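Local coordinates for protein immunomodulatory active chitinase (Trichuris suis, PDB 6G9C) that probably hydrolyses and binds chitin as a family 18 glycoside hydrolase, and has immunomodulatory activity, at residues Thr77-Glu82 and Val137-Gln142; Ile65-Ala70 and Trp83-Val88; Val88-Val93 and Asn143-Phe148. All coordinates share one frame; numbering follows the deposited sequence.

Contact 1. Residues Thr77-Glu82 and Val137-Gln142; sequences TVDQFE and VSFLQQ
Val78 meets Phe139 in an apolar contact between the short strand 78-79, which pairs antiparallel with strand 64-72, and the last turns of helix 126-142. Phe139 alone carries the helix side of it. With CG anti to the backbone N (chi1 -166°), the ring reaches out from the helix, and its CD1, CE1 and CZ atoms run past the backbone from Val78 to Gln80. Val78 CG1 sits over one face of the ring as a CH-pi contact, 4.3 Å from the Phe139 centroid and 25° off its normal. Helix 126-142 is one of the helices packed outside the parallel strands of the family 18 TIM barrel, and strand 78-79 belongs to the excursion that follows strand 64-72. Further along the ring the nearest atoms are mostly backbone: Asp79 CA lies 3.7 Å and Asp79 OD1 3.8 Å from Phe139 CE1, and Gln80 N comes obliquely to within 3.5 Å of Phe139 CZ. Gln80 N also donates to Asp79 OD1 at 2.8 Å from above the carboxylate plane, a bent bond of 143°. Elsewhere Val78 N bonds Ser135 OG of this helix, while Ser138, Gln141 and Gln142 turn to Thr181 and Ser182 of the second subunit.

Contact 2. Residues Ile65-Ala70 and Trp83-Val88; sequences IFYAFA and WNDIDV
Two side-chain torsions bring Tyr67 and Asp85 together: Tyr67 turns its ring opposite the main-chain N (chi1 -166°), sending it across from strand 64-72, while Asp85 keeps CG anti to its own carbonyl carbon (chi1 -81°), so that the carboxylate faces the strand from the first turn of helix 85-94. The strand is one of the parallel strands of the family 18 TIM barrel, and the helix lies after the excursion that carries the chain away from that strand and through the short strand 78-79. A single direct bond joins the two elements. Tyr67 OH donates to Asp85 OD1 over 2.5 Å, a short hydrogen bond between buried groups. The oxygen lies at the edge of the phenol ring, near its plane, yet the hydroxyl approaches it 37° out of the carboxylate plane, and ring and carboxylate stand nearly perpendicular. The ring itself is held by others: Tyr90 meets it edge-to-face, and Leu89 and Val93 of the same helix touch it. Asp85 OD2 has a different set of partners, accepting a hydrogen bond from Glu82 N, in the loop leading to the helix, so this one side chain ties the incoming loop to the strand. Accepting this bond and the one from Tyr67 would tend to favour the ionised form of Asp85. A water provides a second link to the strand, beyond the cis peptide that precedes Phe69: it donates both to Asp85 OD2, at 2.7 Å, and to Phe69 O, at 2.8 Å.

Contact 3. Residues Val88-Val93 and Asn143-Phe148; sequences VLYPGV and NKFDGF
Helix 85-94, kinked where Pro91 has no amide hydrogen to give to the preceding turn, passes the turn that leads from helix 126-142 into strand 147-151, with Tyr90 and Asn143 closest at 7.3 Å between their CA atoms. Tyr90 and Phe145 form a T-shaped pair in which the edge of Phe145 is directed at the face of Tyr90. CG of Phe145 lies opposite its carbonyl carbon (chi1 -77°), bringing the far end of the ring to Tyr90. The planes stand at 81° and the centroids are 4.9 Å apart. Phe145 CZ is poised over the centre of the phenol ring, 3.8 Å from Tyr90 CD1. Asn143 comes to the same ring from its rim, where OD1 lies in the ring plane 3.6 Å from Tyr90 CD2. The amide is turned 72° from the ring, and its nitrogen is engaged elsewhere, Asn143 ND2 bonding Phe139 O in the helix just ended. Tyr67 and Leu107, from two barrel strands, also touch Phe145. The turn closes with Lys144 at positive phi, Phe145 N bonding Leu140 O and Lys144 N bonding Gln141 O: a Schellman motif, which here ends helix 126-142 before the next parallel strand of the TIM barrel.

Contacts 2 and 3 are buried; contact 1, farther from the chain centre, is only partly so, and its helix touches the second subunit. Contacts 2 and 3 use helix 85-94 from successive turns, sharing Val88; contact 1 uses the last turns of helix 126-142 and contact 3 the turn that follows it; strands 78-79 and 64-72, of contacts 1 and 2, are antiparallel neighbours. The chemistry shifts accordingly: a valine and backbone atoms against one ring in contact 1, a tyrosine-carboxylate hydrogen bond and a bridging water in contact 2, an edge-to-face aromatic pair in contact 3. Gln80 OE1 bonds Ile86 N, joining contacts 1 and 2, and Tyr90 OH packs against Phe139, joining contacts 1 and 3.

Contact 1. Residues Thr77-Glu82 and Val137-Gln142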
loop_
_atom_site.group_PDB
_atom_site.type_symbol
_atom_site.label_atom_id
_atom_site.label_comp_id
_atom_site.label_asym_id
_atom_site.label_seq_id
_atom_site.Cartn_x
_atom_site.Cartn_y
_atom_site.Cartn_z
ATOM N N THR A 77 -8.549 -25.369 -2.546
ATOM C CA THR A 77 -8.575 -23.981 -2.104
ATOM C C THR A 77 -7.162 -23.500 -1.756
ATOM O O THR A 77 -6.244 -24.294 -1.534
ATOM C CB THR A 77 -9.507 -23.811 -0.902
ATOM O OG1 THR A 77 -9.035 -24.610 0.187
ATOM C CG2 THR A 77 -10.944 -24.226 -1.257
ATOM N N VAL A 78 -6.992 -22.177 -1.728
ATOM C CA VAL A 78 -5.693 -21.538 -1.517
ATOM C C VAL A 78 -5.630 -20.960 -0.109
ATOM O O VAL A 78 -6.626 -20.430 0.398
ATOM C CB VAL A 78 -5.436 -20.440 -2.568
ATOM C CG1 VAL A 78 -4.100 -19.728 -2.290
ATOM C CG2 VAL A 78 -5.430 -21.036 -3.958
ATOM N N ASP A 79 -4.448 -21.040 0.509
ATOM C CA ASP A 79 -4.247 -20.503 1.846
ATOM C C ASP A 79 -2.766 -20.221 2.068
ATOM O O ASP A 79 -1.899 -20.623 1.280
ATOM C CB ASP A 79 -4.774 -21.461 2.915
ATOM C CG ASP A 79 -5.230 -20.736 4.166
ATOM O OD1 ASP A 79 -5.019 -19.503 4.256
ATOM O OD2 ASP A 79 -5.807 -21.401 5.053
ATOM N N GLN A 80 -2.488 -19.514 3.162
ATOM C CA GLN A 80 -1.107 -19.236 3.530
ATOM C C GLN A 80 -0.399 -20.530 3.900
ATOM O O GLN A 80 -1.013 -21.495 4.371
ATOM C CB GLN A 80 -1.051 -18.256 4.705
ATOM C CG GLN A 80 -1.661 -18.812 5.976
ATOM C CD GLN A 80 -1.430 -17.918 7.180
ATOM O OE1 GLN A 80 -0.911 -16.809 7.055
ATOM N NE2 GLN A 80 -1.807 -18.403 8.353
ATOM N N PHE A 81 0.901 -20.557 3.665
ATOM C CA PHE A 81 1.681 -21.730 4.018
ATOM C C PHE A 81 2.297 -21.592 5.403
ATOM O O PHE A 81 2.201 -22.511 6.222
ATOM C CB PHE A 81 2.768 -21.973 2.968
ATOM C CG PHE A 81 3.302 -23.369 2.974
ATOM C CD1 PHE A 81 4.178 -23.785 3.964
ATOM C CD2 PHE A 81 2.920 -24.272 2.001
ATOM C CE1 PHE A 81 4.666 -25.077 3.978
ATOM C CE2 PHE A 81 3.402 -25.564 2.010
ATOM C CZ PHE A 81 4.277 -25.968 2.997
ATOM N N GLU A 82 2.923 -20.453 5.680
ATOM C CA GLU A 82 3.571 -20.244 6.965
ATOM C C GLU A 82 2.624 -19.529 7.917
ATOM O O GLU A 82 1.811 -18.694 7.507
ATOM C CB GLU A 82 4.865 -19.438 6.810
ATOM C CG GLU A 82 6.016 -20.206 6.155
ATOM C CD GLU A 82 6.453 -21.421 6.966
ATOM O OE1 GLU A 82 6.244 -21.439 8.194
ATOM O OE2 GLU A 82 7.009 -22.363 6.375
ATOM N N VAL A 137 -8.484 -16.089 -6.525
ATOM C CA VAL A 137 -8.795 -14.683 -6.774
ATOM C C VAL A 137 -9.156 -13.981 -5.475
ATOM O O VAL A 137 -8.701 -12.854 -5.208
ATOM C CB VAL A 137 -9.912 -14.559 -7.825
ATOM C CG1 VAL A 137 -10.675 -13.273 -7.631
ATOM C CG2 VAL A 137 -9.315 -14.610 -9.209
ATOM N N SER A 138 -9.933 -14.656 -4.626
ATOM C CA SER A 138 -10.264 -14.097 -3.319
ATOM C C SER A 138 -9.010 -13.900 -2.475
ATOM O O SER A 138 -8.822 -12.841 -1.866
ATOM C CB SER A 138 -11.267 -14.998 -2.600
ATOM O OG SER A 138 -12.471 -15.103 -3.343
ATOM N N PHE A 139 -8.134 -14.908 -2.439
ATOM C CA PHE A 139 -6.926 -14.820 -1.622
ATOM C C PHE A 139 -6.017 -13.702 -2.105
ATOM O O PHE A 139 -5.432 -12.974 -1.294
ATOM C CB PHE A 139 -6.178 -16.158 -1.641
ATOM C CG PHE A 139 -5.122 -16.283 -0.577
ATOM C CD1 PHE A 139 -5.457 -16.667 0.711
ATOM C CD2 PHE A 139 -3.785 -16.022 -0.871
ATOM C CE1 PHE A 139 -4.474 -16.792 1.697
ATOM C CE2 PHE A 139 -2.795 -16.139 0.108
ATOM C CZ PHE A 139 -3.137 -16.522 1.391
ATOM N N LEU A 140 -5.886 -13.553 -3.427
ATOM C CA LEU A 140 -5.031 -12.512 -3.988
ATOM C C LEU A 140 -5.533 -11.128 -3.601
ATOM O O LEU A 140 -4.760 -10.289 -3.120
ATOM C CB LEU A 140 -4.960 -12.649 -5.510
ATOM C CG LEU A 140 -4.182 -13.852 -6.069
ATOM C CD1 LEU A 140 -4.409 -13.985 -7.575
ATOM C CD2 LEU A 140 -2.678 -13.791 -5.718
ATOM N N GLN A 141 -6.833 -10.873 -3.798
ATOM C CA GLN A 141 -7.363 -9.539 -3.533
ATOM C C GLN A 141 -7.432 -9.250 -2.039
ATOM O O GLN A 141 -7.180 -8.116 -1.616
ATOM C CB GLN A 141 -8.742 -9.356 -4.182
ATOM C CG GLN A 141 -8.703 -9.299 -5.712
ATOM C CD GLN A 141 -9.574 -8.180 -6.302
ATOM O OE1 GLN A 141 -10.720 -7.988 -5.899
ATOM N NE2 GLN A 141 -9.028 -7.455 -7.277
ATOM N N GLN A 142 -7.763 -10.258 -1.219
ATOM C CA GLN A 142 -7.804 -10.041 0.223
ATOM C C GLN A 142 -6.439 -9.615 0.754
ATOM O O GLN A 142 -6.360 -8.852 1.720
ATOM C CB GLN A 142 -8.269 -11.302 0.955
ATOM C CG GLN A 142 -9.763 -11.635 0.791
ATOM C CD GLN A 142 -10.108 -13.087 1.145
ATOM O OE1 GLN A 142 -9.228 -13.936 1.329
ATOM N NE2 GLN A 142 -11.403 -13.376 1.226
#

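Contact 2. Residues Ile65-Ala70 and Trp83-Val88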
loop_
_atom_site.group_PDB
_atom_site.type_symbol
_atom_site.label_atom_id
_atom_site.label_comp_id
_atom_site.label_asym_id
_atom_site.label_seq_id
_atom_site.Cartn_x
_atom_site.Cartn_y
_atom_site.Cartn_z
ATOM N N ILE A 65 8.478 -8.717 -7.247
ATOM C CA ILE A 65 8.827 -9.696 -6.225
ATOM C C ILE A 65 7.822 -10.833 -6.320
ATOM O O ILE A 65 6.611 -10.590 -6.347
ATOM C CB ILE A 65 8.830 -9.089 -4.815
ATOM C CG1 ILE A 65 10.063 -8.184 -4.624
ATOM C CG2 ILE A 65 8.802 -10.209 -3.775
ATOM C CD1 ILE A 65 9.955 -7.321 -3.406
ATOM N N PHE A 66 8.322 -12.067 -6.361
ATOM C CA PHE A 66 7.474 -13.258 -6.383
ATOM C C PHE A 66 7.535 -13.894 -5.000
ATOM O O PHE A 66 8.624 -14.200 -4.500
ATOM C CB PHE A 66 7.929 -14.245 -7.459
ATOM C CG PHE A 66 7.903 -13.670 -8.842
ATOM C CD1 PHE A 66 8.989 -12.958 -9.329
ATOM C CD2 PHE A 66 6.782 -13.813 -9.647
ATOM C CE1 PHE A 66 8.964 -12.397 -10.590
ATOM C CE2 PHE A 66 6.750 -13.261 -10.918
ATOM C CZ PHE A 66 7.841 -12.543 -11.383
ATOM N N TYR A 67 6.371 -14.067 -4.376
ATOM C CA TYR A 67 6.302 -14.563 -3.004
ATOM C C TYR A 67 6.137 -16.082 -3.018
ATOM O O TYR A 67 5.056 -16.592 -3.344
ATOM C CB TYR A 67 5.163 -13.882 -2.255
ATOM C CG TYR A 67 5.229 -14.087 -0.765
ATOM C CD1 TYR A 67 4.890 -15.314 -0.199
ATOM C CD2 TYR A 67 5.662 -13.063 0.089
ATOM C CE1 TYR A 67 4.955 -15.519 1.163
ATOM C CE2 TYR A 67 5.728 -13.264 1.460
ATOM C CZ TYR A 67 5.379 -14.495 1.986
ATOM O OH TYR A 67 5.436 -14.708 3.340
ATOM N N ALA A 68 7.201 -16.804 -2.655
ATOM C CA ALA A 68 7.172 -18.266 -2.584
ATOM C C ALA A 68 7.047 -18.716 -1.130
ATOM O O ALA A 68 7.889 -18.349 -0.301
ATOM C CB ALA A 68 8.433 -18.855 -3.219
ATOM N N PHE A 69 6.019 -19.519 -0.801
ATOM C CA PHE A 69 4.895 -19.959 -1.651
ATOM C C PHE A 69 3.595 -19.887 -0.857
ATOM O O PHE A 69 3.603 -19.975 0.374
ATOM C CB PHE A 69 5.041 -21.415 -2.104
ATOM C CG PHE A 69 6.172 -21.668 -3.054
ATOM C CD1 PHE A 69 6.079 -21.283 -4.381
ATOM C CD2 PHE A 69 7.310 -22.346 -2.622
ATOM C CE1 PHE A 69 7.125 -21.540 -5.266
ATOM C CE2 PHE A 69 8.364 -22.607 -3.494
ATOM C CZ PHE A 69 8.267 -22.195 -4.822
ATOM N N ALA A 70 2.462 -19.808 -1.555
ATOM C CA ALA A 70 1.193 -20.123 -0.925
ATOM C C ALA A 70 1.002 -21.640 -0.896
ATOM O O ALA A 70 1.825 -22.407 -1.402
ATOM C CB ALA A 70 0.036 -19.439 -1.659
ATOM N N TRP A 83 2.757 -19.863 9.202
ATOM C CA TRP A 83 1.857 -19.379 10.239
ATOM C C TRP A 83 1.758 -17.860 10.282
ATOM O O TRP A 83 0.770 -17.333 10.807
ATOM C CB TRP A 83 2.332 -19.891 11.599
ATOM C CG TRP A 83 3.608 -19.242 12.034
ATOM C CD1 TRP A 83 4.879 -19.577 11.648
ATOM C CD2 TRP A 83 3.741 -18.126 12.926
ATOM N NE1 TRP A 83 5.792 -18.743 12.251
ATOM C CE2 TRP A 83 5.121 -17.846 13.042
ATOM C CE3 TRP A 83 2.829 -17.339 13.639
ATOM C CZ2 TRP A 83 5.607 -16.812 13.841
ATOM C CZ3 TRP A 83 3.314 -16.315 14.432
ATOM C CH2 TRP A 83 4.689 -16.061 14.529
ATOM N N ASN A 84 2.757 -17.140 9.763
ATOM C CA ASN A 84 2.781 -15.685 9.856
ATOM C C ASN A 84 2.794 -15.012 8.487
ATOM O O ASN A 84 3.202 -13.852 8.385
ATOM C CB ASN A 84 3.975 -15.216 10.701
ATOM C CG ASN A 84 5.319 -15.698 10.160
ATOM O OD1 ASN A 84 5.382 -16.615 9.344
ATOM N ND2 ASN A 84 6.402 -15.084 10.632
ATOM N N ASP A 85 2.361 -15.708 7.432
ATOM C CA ASP A 85 2.309 -15.095 6.105
ATOM C C ASP A 85 1.338 -13.916 6.090
ATOM O O ASP A 85 1.734 -12.765 5.860
ATOM C CB ASP A 85 1.892 -16.129 5.053
ATOM C CG ASP A 85 3.039 -17.022 4.598
ATOM O OD1 ASP A 85 4.199 -16.561 4.565
ATOM O OD2 ASP A 85 2.766 -18.196 4.263
ATOM N N ILE A 86 0.052 -14.197 6.330
ATOM C CA ILE A 86 -0.988 -13.175 6.223
ATOM C C ILE A 86 -0.782 -12.084 7.258
ATOM O O ILE A 86 -0.913 -10.892 6.954
ATOM C CB ILE A 86 -2.380 -13.819 6.362
ATOM C CG1 ILE A 86 -2.746 -14.580 5.090
ATOM C CG2 ILE A 86 -3.431 -12.767 6.679
ATOM C CD1 ILE A 86 -3.843 -15.615 5.306
ATOM N N ASP A 87 -0.429 -12.467 8.489
ATOM C CA ASP A 87 -0.333 -11.509 9.584
ATOM C C ASP A 87 0.934 -10.660 9.535
ATOM O O ASP A 87 0.906 -9.505 9.970
ATOM C CB ASP A 87 -0.410 -12.246 10.924
ATOM C CG ASP A 87 -1.808 -12.758 11.226
ATOM O OD1 ASP A 87 -2.748 -12.363 10.506
ATOM O OD2 ASP A 87 -1.969 -13.556 12.175
ATOM N N VAL A 88 2.054 -11.193 9.036
ATOM C CA VAL A 88 3.330 -10.502 9.211
ATOM C C VAL A 88 4.060 -10.313 7.886
ATOM O O VAL A 88 4.395 -9.187 7.502
ATOM C CB VAL A 88 4.226 -11.255 10.215
ATOM C CG1 VAL A 88 5.558 -10.552 10.369
ATOM C CG2 VAL A 88 3.540 -11.365 11.575
HETATM O O HOH W 1 2.038 -18.095 1.670
#

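Contact 3. Residues Val88-Val93 and Asn143-Phe148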
loop_
_atom_site.group_PDB
_atom_site.type_symbol
_atom_site.label_atom_id
_atom_site.label_comp_id
_atom_site.label_asym_id
_atom_site.label_seq_id
_atom_site.Cartn_x
_atom_site.Cartn_y
_atom_site.Cartn_z
ATOM N N VAL A 88 2.054 -11.193 9.036
ATOM C CA VAL A 88 3.330 -10.502 9.211
ATOM C C VAL A 88 4.060 -10.313 7.886
ATOM O O VAL A 88 4.395 -9.187 7.502
ATOM C CB VAL A 88 4.226 -11.255 10.215
ATOM C CG1 VAL A 88 5.558 -10.552 10.369
ATOM C CG2 VAL A 88 3.540 -11.365 11.575
ATOM N N LEU A 89 4.306 -11.411 7.171
ATOM C CA LEU A 89 5.237 -11.358 6.049
ATOM C C LEU A 89 4.622 -10.728 4.803
ATOM O O LEU A 89 5.287 -9.922 4.140
ATOM C CB LEU A 89 5.767 -12.762 5.740
ATOM C CG LEU A 89 6.571 -13.428 6.857
ATOM C CD1 LEU A 89 7.101 -14.769 6.351
ATOM C CD2 LEU A 89 7.729 -12.520 7.340
ATOM N N TYR A 90 3.387 -11.102 4.436
ATOM C CA TYR A 90 2.727 -10.431 3.314
ATOM C C TYR A 90 2.722 -8.917 3.484
ATOM O O TYR A 90 3.177 -8.212 2.566
ATOM C CB TYR A 90 1.270 -10.892 3.119
ATOM C CG TYR A 90 1.023 -12.317 2.656
ATOM C CD1 TYR A 90 2.059 -13.152 2.233
ATOM C CD2 TYR A 90 -0.277 -12.824 2.647
ATOM C CE1 TYR A 90 1.791 -14.461 1.813
ATOM C CE2 TYR A 90 -0.543 -14.108 2.241
ATOM C CZ TYR A 90 0.484 -14.924 1.820
ATOM O OH TYR A 90 0.170 -16.211 1.422
ATOM N N PRO A 91 2.227 -8.349 4.590
ATOM C CA PRO A 91 2.250 -6.884 4.700
ATOM C C PRO A 91 3.652 -6.334 4.800
ATOM O O PRO A 91 3.888 -5.206 4.353
ATOM C CB PRO A 91 1.444 -6.604 5.975
ATOM C CG PRO A 91 1.561 -7.831 6.764
ATOM C CD PRO A 91 1.604 -8.961 5.779
ATOM N N GLY A 92 4.585 -7.098 5.378
ATOM C CA GLY A 92 5.970 -6.663 5.406
ATOM C C GLY A 92 6.548 -6.482 4.016
ATOM O O GLY A 92 7.266 -5.513 3.755
ATOM N N VAL A 93 6.247 -7.413 3.104
ATOM C CA VAL A 93 6.698 -7.249 1.726
ATOM C C VAL A 93 5.969 -6.088 1.061
ATOM O O VAL A 93 6.596 -5.251 0.401
ATOM C CB VAL A 93 6.539 -8.556 0.926
ATOM C CG1 VAL A 93 6.872 -8.311 -0.554
ATOM C CG2 VAL A 93 7.449 -9.649 1.484
ATOM N N ASN A 143 -5.360 -10.074 0.124
ATOM C CA ASN A 143 -4.022 -9.862 0.648
ATOM C C ASN A 143 -3.219 -8.873 -0.186
ATOM O O ASN A 143 -2.003 -8.722 0.035
ATOM C CB ASN A 143 -3.310 -11.211 0.784
ATOM C CG ASN A 143 -3.915 -12.059 1.900
ATOM O OD1 ASN A 143 -3.740 -11.758 3.081
ATOM N ND2 ASN A 143 -4.661 -13.095 1.530
ATOM N N LYS A 144 -3.884 -8.169 -1.110
ATOM C CA LYS A 144 -3.335 -7.009 -1.814
ATOM C C LYS A 144 -2.239 -7.388 -2.801
ATOM O O LYS A 144 -1.359 -6.577 -3.089
ATOM C CB LYS A 144 -2.801 -5.953 -0.828
ATOM C CG LYS A 144 -3.775 -5.568 0.274
ATOM C CD LYS A 144 -5.023 -4.934 -0.291
ATOM C CE LYS A 144 -5.489 -3.784 0.595
ATOM N NZ LYS A 144 -5.704 -4.209 2.004
ATOM N N PHE A 145 -2.266 -8.612 -3.326
ATOM C CA PHE A 145 -1.288 -8.998 -4.332
ATOM C C PHE A 145 -1.593 -8.338 -5.676
ATOM O O PHE A 145 -2.740 -7.991 -5.990
ATOM C CB PHE A 145 -1.236 -10.525 -4.486
ATOM C CG PHE A 145 -0.481 -11.206 -3.374
ATOM C CD1 PHE A 145 0.904 -11.275 -3.406
ATOM C CD2 PHE A 145 -1.152 -11.735 -2.286
ATOM C CE1 PHE A 145 1.615 -11.872 -2.372
ATOM C CE2 PHE A 145 -0.449 -12.349 -1.249
ATOM C CZ PHE A 145 0.935 -12.408 -1.292
ATOM N N ASP A 146 -0.537 -8.149 -6.460
ATOM C CA ASP A 146 -0.618 -7.594 -7.804
ATOM C C ASP A 146 -0.744 -8.662 -8.882
ATOM O O ASP A 146 -0.943 -8.318 -10.051
ATOM C CB ASP A 146 0.631 -6.755 -8.084
ATOM C CG ASP A 146 0.725 -5.555 -7.173
ATOM O OD1 ASP A 146 -0.211 -4.724 -7.197
ATOM O OD2 ASP A 146 1.702 -5.471 -6.392
ATOM N N GLY A 147 -0.594 -9.932 -8.533
ATOM C CA GLY A 147 -0.580 -10.949 -9.567
ATOM C C GLY A 147 -0.326 -12.319 -8.987
ATOM O O GLY A 147 -0.159 -12.489 -7.774
ATOM N N PHE A 148 -0.308 -13.301 -9.893
ATOM C CA PHE A 148 -0.198 -14.713 -9.567
ATOM C C PHE A 148 0.894 -15.336 -10.422
ATOM O O PHE A 148 0.979 -15.062 -11.623
ATOM C CB PHE A 148 -1.529 -15.439 -9.825
ATOM C CG PHE A 148 -1.454 -16.923 -9.605
ATOM C CD1 PHE A 148 -1.038 -17.428 -8.389
ATOM C CD2 PHE A 148 -1.809 -17.809 -10.615
ATOM C CE1 PHE A 148 -0.975 -18.806 -8.170
ATOM C CE2 PHE A 148 -1.750 -19.188 -10.413
ATOM C CZ PHE A 148 -1.330 -19.686 -9.184
#